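Local coordinates for protein DNA ligase (Aquifex aeolicus, PDB 3QWU) that binds adenosine and calcium and probably joins nucleic acid ends as an ATP-dependent polynucleotide ligase, by way of an adenylated intermediate, at residues 106-114 with 308-319; 328-336 with 346-354. All coordinates share one frame; numbering follows the deposited sequence.

Contact 1: residues 106-114 with 308-319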
# COMPACT_ATOMS: atom_id res chain seq x y z
N PRO A 106 -24.50 -11.36 -16.89
CA PRO A 106 -24.89 -12.34 -17.90
C PRO A 106 -24.65 -13.78 -17.45
O PRO A 106 -25.39 -14.69 -17.83
CB PRO A 106 -24.01 -11.99 -19.12
CG PRO A 106 -23.37 -10.72 -18.82
CD PRO A 106 -23.41 -10.47 -17.36
N PHE A 107 -23.63 -14.00 -16.64
CA PHE A 107 -23.37 -15.34 -16.15
C PHE A 107 -24.39 -15.73 -15.10
O PHE A 107 -25.07 -16.75 -15.27
CB PHE A 107 -21.95 -15.46 -15.60
CG PHE A 107 -21.72 -16.68 -14.76
CD1 PHE A 107 -21.48 -17.89 -15.35
CD2 PHE A 107 -21.73 -16.61 -13.39
CE1 PHE A 107 -21.23 -19.00 -14.60
CE2 PHE A 107 -21.52 -17.72 -12.63
CZ PHE A 107 -21.24 -18.92 -13.23
N THR A 108 -24.50 -14.95 -14.03
CA THR A 108 -25.46 -15.23 -12.94
C THR A 108 -26.89 -15.31 -13.47
O THR A 108 -27.63 -16.21 -13.11
CB THR A 108 -25.41 -14.18 -11.78
OG1 THR A 108 -24.05 -13.85 -11.48
CG2 THR A 108 -26.20 -14.68 -10.49
N THR A 109 -27.30 -14.37 -14.32
CA THR A 109 -28.64 -14.42 -14.94
C THR A 109 -28.87 -15.68 -15.80
O THR A 109 -29.94 -16.26 -15.75
CB THR A 109 -28.93 -13.20 -15.83
OG1 THR A 109 -28.78 -12.03 -15.05
CG2 THR A 109 -30.37 -13.26 -16.41
N ASP A 110 -27.89 -16.06 -16.61
CA ASP A 110 -27.96 -17.30 -17.41
C ASP A 110 -28.15 -18.54 -16.52
O ASP A 110 -28.90 -19.46 -16.82
CB ASP A 110 -26.65 -17.44 -18.21
CG ASP A 110 -26.56 -18.74 -18.99
OD1 ASP A 110 -26.43 -19.79 -18.35
OD2 ASP A 110 -26.60 -18.70 -20.23
N ARG A 111 -27.46 -18.57 -15.42
CA ARG A 111 -27.46 -19.77 -14.61
C ARG A 111 -28.50 -19.83 -13.47
O ARG A 111 -28.54 -20.82 -12.77
CB ARG A 111 -26.07 -20.00 -14.06
CG ARG A 111 -25.00 -20.18 -15.11
CD ARG A 111 -25.21 -21.43 -15.92
NE ARG A 111 -25.32 -22.60 -15.05
CZ ARG A 111 -24.29 -23.22 -14.48
NH1 ARG A 111 -24.51 -24.23 -13.69
NH2 ARG A 111 -23.05 -22.82 -14.72
N LEU A 112 -29.34 -18.80 -13.31
CA LEU A 112 -30.40 -18.78 -12.28
C LEU A 112 -31.17 -20.10 -12.14
O LEU A 112 -31.36 -20.61 -11.04
CB LEU A 112 -31.36 -17.63 -12.53
CG LEU A 112 -30.83 -16.23 -12.17
CD1 LEU A 112 -31.93 -15.11 -12.33
CD2 LEU A 112 -30.23 -16.21 -10.76
N PRO A 113 -31.61 -20.68 -13.27
CA PRO A 113 -32.38 -21.94 -13.16
C PRO A 113 -31.63 -23.15 -12.61
O PRO A 113 -32.20 -24.02 -11.97
CB PRO A 113 -32.86 -22.19 -14.60
CG PRO A 113 -32.80 -20.76 -15.28
CD PRO A 113 -31.58 -20.16 -14.65
N ASP A 114 -30.33 -23.18 -12.80
CA ASP A 114 -29.52 -24.15 -12.11
C ASP A 114 -29.18 -23.79 -10.68
O ASP A 114 -28.87 -24.68 -9.89
CB ASP A 114 -28.24 -24.34 -12.88
CG ASP A 114 -28.48 -24.88 -14.25
OD1 ASP A 114 -29.36 -25.75 -14.35
OD2 ASP A 114 -27.83 -24.43 -15.21
N CYS A 308 -15.80 -21.08 -16.57
CA CYS A 308 -17.21 -21.10 -16.15
C CYS A 308 -18.11 -21.59 -17.28
O CYS A 308 -17.66 -21.69 -18.42
CB CYS A 308 -17.62 -19.73 -15.62
SG CYS A 308 -17.40 -18.40 -16.83
N LYS A 309 -19.35 -21.93 -16.94
CA LYS A 309 -20.31 -22.66 -17.83
C LYS A 309 -21.58 -21.86 -18.13
O LYS A 309 -22.15 -21.28 -17.22
CB LYS A 309 -20.83 -23.86 -17.08
CG LYS A 309 -20.36 -25.15 -17.51
CD LYS A 309 -20.69 -26.17 -16.40
CE LYS A 309 -22.06 -26.81 -16.59
NZ LYS A 309 -22.44 -27.81 -15.55
N PHE A 310 -22.07 -21.89 -19.35
CA PHE A 310 -23.31 -21.21 -19.66
C PHE A 310 -24.29 -22.12 -20.37
O PHE A 310 -23.88 -23.00 -21.09
CB PHE A 310 -23.13 -20.01 -20.57
CG PHE A 310 -22.22 -18.99 -20.06
CD1 PHE A 310 -20.86 -19.24 -19.97
CD2 PHE A 310 -22.69 -17.73 -19.73
CE1 PHE A 310 -19.98 -18.26 -19.51
CE2 PHE A 310 -21.83 -16.73 -19.29
CZ PHE A 310 -20.47 -16.99 -19.17
N ARG A 311 -25.57 -21.86 -20.16
CA ARG A 311 -26.66 -22.45 -20.95
C ARG A 311 -26.72 -21.82 -22.35
O ARG A 311 -27.00 -22.52 -23.33
CB ARG A 311 -27.99 -22.30 -20.22
CG ARG A 311 -27.90 -22.82 -18.77
CD ARG A 311 -29.22 -22.98 -18.12
NE ARG A 311 -29.86 -24.23 -18.51
CZ ARG A 311 -31.07 -24.62 -18.12
NH1 ARG A 311 -31.54 -25.78 -18.56
NH2 ARG A 311 -31.81 -23.86 -17.31
N LYS A 312 -26.40 -20.53 -22.44
CA LYS A 312 -26.43 -19.83 -23.70
C LYS A 312 -25.06 -19.27 -24.08
O LYS A 312 -24.44 -18.57 -23.27
CB LYS A 312 -27.38 -18.65 -23.62
CG LYS A 312 -28.83 -18.99 -23.44
CD LYS A 312 -29.70 -17.86 -24.05
CE LYS A 312 -31.22 -18.06 -23.81
NZ LYS A 312 -31.99 -16.92 -24.41
N LYS A 313 -24.65 -19.51 -25.31
CA LYS A 313 -23.47 -18.86 -25.90
C LYS A 313 -23.51 -17.33 -25.92
O LYS A 313 -22.56 -16.69 -25.54
CB LYS A 313 -23.24 -19.33 -27.34
CG LYS A 313 -21.80 -19.20 -27.79
CD LYS A 313 -21.69 -19.19 -29.31
CE LYS A 313 -20.25 -18.97 -29.76
NZ LYS A 313 -20.18 -18.69 -31.24
N GLU A 314 -24.60 -16.74 -26.36
CA GLU A 314 -24.66 -15.28 -26.36
C GLU A 314 -24.27 -14.69 -24.96
O GLU A 314 -23.64 -13.65 -24.88
CB GLU A 314 -26.05 -14.78 -26.80
CG GLU A 314 -27.15 -14.82 -25.68
CD GLU A 314 -28.59 -14.88 -26.23
OE1 GLU A 314 -28.95 -15.93 -26.80
OE2 GLU A 314 -29.36 -13.89 -26.06
N ASN A 315 -24.64 -15.39 -23.89
CA ASN A 315 -24.34 -14.99 -22.52
C ASN A 315 -22.87 -15.04 -22.11
O ASN A 315 -22.42 -14.22 -21.31
CB ASN A 315 -25.17 -15.81 -21.53
CG ASN A 315 -26.62 -15.45 -21.59
OD1 ASN A 315 -26.95 -14.36 -22.02
ND2 ASN A 315 -27.49 -16.36 -21.13
N ALA A 316 -22.12 -15.98 -22.69
CA ALA A 316 -20.71 -16.06 -22.44
C ALA A 316 -20.04 -14.94 -23.15
O ALA A 316 -19.15 -14.32 -22.59
CB ALA A 316 -20.15 -17.36 -22.86
N ILE A 317 -20.47 -14.66 -24.38
CA ILE A 317 -19.93 -13.53 -25.15
C ILE A 317 -20.25 -12.24 -24.42
O ILE A 317 -19.37 -11.41 -24.24
CB ILE A 317 -20.44 -13.47 -26.62
CG1 ILE A 317 -19.80 -14.59 -27.46
CG2 ILE A 317 -20.15 -12.08 -27.29
CD1 ILE A 317 -18.34 -14.33 -27.92
N ALA A 318 -21.50 -12.09 -23.96
CA ALA A 318 -21.90 -10.90 -23.20
C ALA A 318 -21.06 -10.74 -21.93
O ALA A 318 -20.72 -9.60 -21.54
CB ALA A 318 -23.39 -10.94 -22.86
N LEU A 319 -20.71 -11.86 -21.29
CA LEU A 319 -19.86 -11.78 -20.10
C LEU A 319 -18.46 -11.24 -20.43
O LEU A 319 -18.00 -10.36 -19.73
CB LEU A 319 -19.76 -13.10 -19.34
CG LEU A 319 -18.72 -12.94 -18.21
CD1 LEU A 319 -19.37 -12.24 -16.99
CD2 LEU A 319 -18.09 -14.23 -17.83
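Asp110, on helix 106-115, binds the turn between strand 303-310 and helix 313-325 through three N-H groups, joining the RNA-ligase-type (ATP-grasp clan) region to the C-terminal region, which belongs to the OB clan. Asp110 OD1 accepts a bond from the backbone N-H of Arg311 (N to OD1 2.9 Å), nearly straight at 168°, and Asp110 OD2 one from that of Lys312 (N to OD2 2.9 Å), each oxygen accepting on its syn lone pair. On its anti lone pair Asp110 OD2 also accepts from Asn315 ND2 at 2.7 Å, and this bond is straight and in the Asn315 amide plane although amide and carboxylate stand 86° apart. Two bonds on OD2 and one on OD1 fix the rotation of this buried carboxylate, whose negative charge is probably stabilised by the N-H groups.

One helical turn back, Phe107 lies with CG anti to its N (chi1 165°), which turns the ring edge onto a face of Phe310. The pair is T-shaped, centroids 5.6 Å apart; Ala316 CA lies against the opposite face of Phe310. Pro106 continues the apolar strip, its CB 3.9 Å from Ala318 CB.

Farther out, the chain of Arg111, bent at chi2 and chi3, brings NH2 to 3.1 Å from Lys309 O, from above the carbonyl plane. The Arg111 guanidinium is shared: NH1 pairs with Asp151 and NE with Asp114. Asp114 OD2, also bonded to Tyr343 OH, makes a long ion pair with Arg311 NE in which no N-H points at the oxygen. Beside this network, Pro113 CB meets the guanidinium edge of Arg311 at NH2, 3.4 Å away.

Contact 2: residues 328-336 with 346-354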
# COMPACT_ATOMS: atom_id res chain seq x y z
N LYS A 328 -9.78 -1.94 -16.77
CA LYS A 328 -8.79 -1.31 -17.65
C LYS A 328 -7.42 -1.62 -17.03
O LYS A 328 -7.35 -1.94 -15.84
CB LYS A 328 -9.02 0.20 -17.81
CG LYS A 328 -8.96 0.66 -19.27
CD LYS A 328 -8.77 2.17 -19.43
CE LYS A 328 -7.32 2.57 -19.78
NZ LYS A 328 -7.16 3.98 -20.30
N HIS A 329 -6.35 -1.57 -17.86
CA HIS A 329 -5.01 -2.13 -17.52
C HIS A 329 -5.05 -3.69 -17.43
O HIS A 329 -4.00 -4.36 -17.46
CB HIS A 329 -4.44 -1.61 -16.18
CG HIS A 329 -4.75 -0.19 -15.84
ND1 HIS A 329 -4.27 0.89 -16.57
CD2 HIS A 329 -5.44 0.35 -14.79
CE1 HIS A 329 -4.69 2.01 -16.01
NE2 HIS A 329 -5.40 1.71 -14.94
N ILE A 330 -6.24 -4.24 -17.24
CA ILE A 330 -6.45 -5.69 -17.29
C ILE A 330 -6.97 -6.04 -18.68
O ILE A 330 -7.94 -5.44 -19.13
CB ILE A 330 -7.48 -6.14 -16.24
CG1 ILE A 330 -6.93 -6.08 -14.81
CG2 ILE A 330 -7.92 -7.53 -16.54
CD1 ILE A 330 -5.93 -4.93 -14.55
N GLN A 331 -6.32 -6.98 -19.36
CA GLN A 331 -6.80 -7.45 -20.65
C GLN A 331 -7.63 -8.71 -20.44
O GLN A 331 -7.13 -9.67 -19.85
CB GLN A 331 -5.63 -7.78 -21.60
CG GLN A 331 -6.04 -8.40 -22.94
CD GLN A 331 -4.87 -8.59 -23.92
OE1 GLN A 331 -3.70 -8.72 -23.52
NE2 GLN A 331 -5.19 -8.65 -25.20
N VAL A 332 -8.87 -8.71 -20.94
CA VAL A 332 -9.69 -9.93 -21.00
C VAL A 332 -9.47 -10.61 -22.34
O VAL A 332 -9.55 -9.98 -23.42
CB VAL A 332 -11.16 -9.63 -20.73
CG1 VAL A 332 -12.00 -10.92 -20.74
CG2 VAL A 332 -11.29 -8.90 -19.40
N LYS A 333 -9.07 -11.87 -22.27
CA LYS A 333 -8.57 -12.61 -23.43
C LYS A 333 -9.14 -14.03 -23.40
O LYS A 333 -8.74 -14.83 -22.55
CB LYS A 333 -7.04 -12.67 -23.41
CG LYS A 333 -6.40 -13.52 -24.54
CD LYS A 333 -6.09 -12.68 -25.80
CE LYS A 333 -5.67 -13.53 -27.05
NZ LYS A 333 -6.38 -13.08 -28.31
N GLU A 334 -10.05 -14.32 -24.33
CA GLU A 334 -10.71 -15.61 -24.40
C GLU A 334 -9.72 -16.69 -24.74
O GLU A 334 -8.91 -16.50 -25.62
CB GLU A 334 -11.79 -15.56 -25.52
CG GLU A 334 -12.56 -16.88 -25.73
CD GLU A 334 -13.54 -16.84 -26.91
OE1 GLU A 334 -14.37 -15.91 -26.98
OE2 GLU A 334 -13.50 -17.77 -27.76
N ARG A 335 -9.78 -17.84 -24.07
CA ARG A 335 -9.01 -19.02 -24.53
C ARG A 335 -9.92 -20.01 -25.23
O ARG A 335 -9.67 -20.37 -26.37
CB ARG A 335 -8.31 -19.74 -23.39
CG ARG A 335 -7.53 -18.85 -22.45
CD ARG A 335 -7.19 -19.60 -21.15
NE ARG A 335 -6.21 -20.67 -21.33
CZ ARG A 335 -4.88 -20.51 -21.28
NH1 ARG A 335 -4.31 -19.31 -21.07
NH2 ARG A 335 -4.11 -21.57 -21.47
N ARG A 336 -10.98 -20.44 -24.56
CA ARG A 336 -11.89 -21.50 -25.06
C ARG A 336 -13.38 -21.13 -24.91
O ARG A 336 -13.80 -20.66 -23.83
CB ARG A 336 -11.66 -22.82 -24.29
CG ARG A 336 -10.70 -23.80 -24.90
CD ARG A 336 -10.61 -25.12 -24.09
NE ARG A 336 -11.86 -25.88 -24.14
CZ ARG A 336 -12.60 -26.25 -23.07
NH1 ARG A 336 -12.23 -25.96 -21.82
NH2 ARG A 336 -13.72 -26.94 -23.28
N LEU A 346 -16.71 -21.72 -20.91
CA LEU A 346 -15.84 -20.56 -21.16
C LEU A 346 -14.60 -20.61 -20.28
O LEU A 346 -14.69 -20.86 -19.07
CB LEU A 346 -16.56 -19.25 -20.91
CG LEU A 346 -15.73 -17.99 -21.15
CD1 LEU A 346 -15.36 -17.81 -22.63
CD2 LEU A 346 -16.54 -16.82 -20.65
N GLU A 347 -13.45 -20.37 -20.90
CA GLU A 347 -12.20 -20.19 -20.17
C GLU A 347 -11.61 -18.91 -20.64
O GLU A 347 -11.56 -18.67 -21.83
CB GLU A 347 -11.18 -21.31 -20.47
CG GLU A 347 -11.54 -22.70 -20.00
CD GLU A 347 -10.37 -23.68 -20.12
OE1 GLU A 347 -9.20 -23.25 -20.21
OE2 GLU A 347 -10.64 -24.90 -20.11
N PHE A 348 -11.12 -18.08 -19.73
CA PHE A 348 -10.52 -16.83 -20.17
C PHE A 348 -9.47 -16.32 -19.20
O PHE A 348 -9.43 -16.72 -18.03
CB PHE A 348 -11.60 -15.76 -20.44
CG PHE A 348 -12.27 -15.24 -19.21
CD1 PHE A 348 -13.41 -15.84 -18.70
CD2 PHE A 348 -11.77 -14.09 -18.55
CE1 PHE A 348 -14.04 -15.35 -17.54
CE2 PHE A 348 -12.40 -13.60 -17.40
CZ PHE A 348 -13.51 -14.22 -16.88
N ASP A 349 -8.62 -15.44 -19.72
CA ASP A 349 -7.54 -14.88 -18.98
C ASP A 349 -7.79 -13.40 -18.63
O ASP A 349 -8.28 -12.64 -19.46
CB ASP A 349 -6.27 -15.03 -19.81
CG ASP A 349 -5.80 -16.50 -19.92
OD1 ASP A 349 -6.26 -17.38 -19.13
OD2 ASP A 349 -4.93 -16.78 -20.79
N LYS A 350 -7.50 -13.03 -17.38
CA LYS A 350 -7.28 -11.63 -17.03
C LYS A 350 -5.74 -11.47 -17.01
O LYS A 350 -5.05 -12.08 -16.18
CB LYS A 350 -7.92 -11.22 -15.68
CG LYS A 350 -9.48 -11.19 -15.67
CD LYS A 350 -10.13 -11.06 -14.24
CE LYS A 350 -11.55 -11.75 -14.23
NZ LYS A 350 -12.49 -11.30 -13.17
N VAL A 351 -5.21 -10.73 -17.97
CA VAL A 351 -3.78 -10.44 -18.11
C VAL A 351 -3.54 -9.09 -17.44
O VAL A 351 -4.13 -8.10 -17.88
CB VAL A 351 -3.36 -10.31 -19.64
CG1 VAL A 351 -1.88 -9.89 -19.78
CG2 VAL A 351 -3.65 -11.63 -20.44
N PHE A 352 -2.69 -9.06 -16.42
CA PHE A 352 -2.30 -7.83 -15.73
C PHE A 352 -1.11 -7.16 -16.43
O PHE A 352 0.06 -7.53 -16.19
CB PHE A 352 -1.93 -8.16 -14.27
CG PHE A 352 -3.08 -8.75 -13.49
CD1 PHE A 352 -3.95 -7.94 -12.78
CD2 PHE A 352 -3.35 -10.12 -13.55
CE1 PHE A 352 -5.04 -8.48 -12.10
CE2 PHE A 352 -4.44 -10.67 -12.88
CZ PHE A 352 -5.26 -9.87 -12.15
N LEU A 353 -1.40 -6.17 -17.27
CA LEU A 353 -0.42 -5.58 -18.19
C LEU A 353 0.65 -4.80 -17.47
O LEU A 353 1.80 -4.76 -17.91
CB LEU A 353 -1.09 -4.61 -19.19
CG LEU A 353 -1.76 -5.03 -20.50
CD1 LEU A 353 -2.06 -6.53 -20.68
CD2 LEU A 353 -3.05 -4.21 -20.62
N ASN A 354 0.25 -4.13 -16.39
CA ASN A 354 1.18 -3.32 -15.63
C ASN A 354 2.11 -4.16 -14.79
O ASN A 354 3.30 -3.92 -14.78
CB ASN A 354 0.47 -2.21 -14.85
CG ASN A 354 -0.10 -1.09 -15.81
OD1 ASN A 354 -1.08 -0.39 -15.49
ND2 ASN A 354 0.49 -0.98 -16.99
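The antiparallel hairpin of strands 330-340 and 343-352 carries a classic beta bulge here: Arg335 N and Arg336 N both donate to Glu347 O, at 3.0 and 3.3 Å, from the same face of its carbonyl plane. The register shifts by one residue at this point. Before it, Gln331-Val351 and Lys333-Asp349 are regular hydrogen-bonded pairs. Arg335, the extra residue, has CG anti to the carbonyl carbon (chi1 -48°) and a bend at chi3, which carry its chain across to Asp349 on the partner strand; there NH1 meets the syn lone pair of Asp349 OD2 at 2.6 Å, in the guanidinium plane. Asp349 OD1 is taken by Thr305 OG1 of the adjoining strand. Replacing Asp349 by an alanine removes both carboxylate oxygens and is likely to leave Arg335 without its salt-bridge mate and Thr305 OG1 without this partner. Arg336 NH1 reaches Glu347 OE2, 45° out of the carboxylate plane, while its NH2 pairs with Glu338.

The opposite face, which also carries Glu334 and Lys350, has apolar contacts, Val332 CG1 lying 3.9 Å from Phe348 CD2. Helix 313-325 packs here through Leu320 and Leu323, strand 303-310 pairs with the other edge of strand 343-352, and Phe352 N-caps helix 353-363.

In the fold
Contact 1 joins parts of the chain 194 residues apart, whereas contact 2 is local, the body of a hairpin within the C-terminal region. Both involve the three-stranded sheet in which strand 343-352 lies between 303-310 and 330-340. They meet where Cys308 O probably accepts a hydrogen bond from Leu346 N and Phe310 CE1 packs on Leu346 CB. Each is partly buried, but eight of fourteen touching residues are buried in contact 1 against five of seventeen in contact 2. Contact 1 rests on side chains meeting backbone groups and one another, with a charge network running from buried Arg111 out to exposed Arg311; backbone pairing carries contact 2, supplemented by ion pairs. Helix 313-325 serves both.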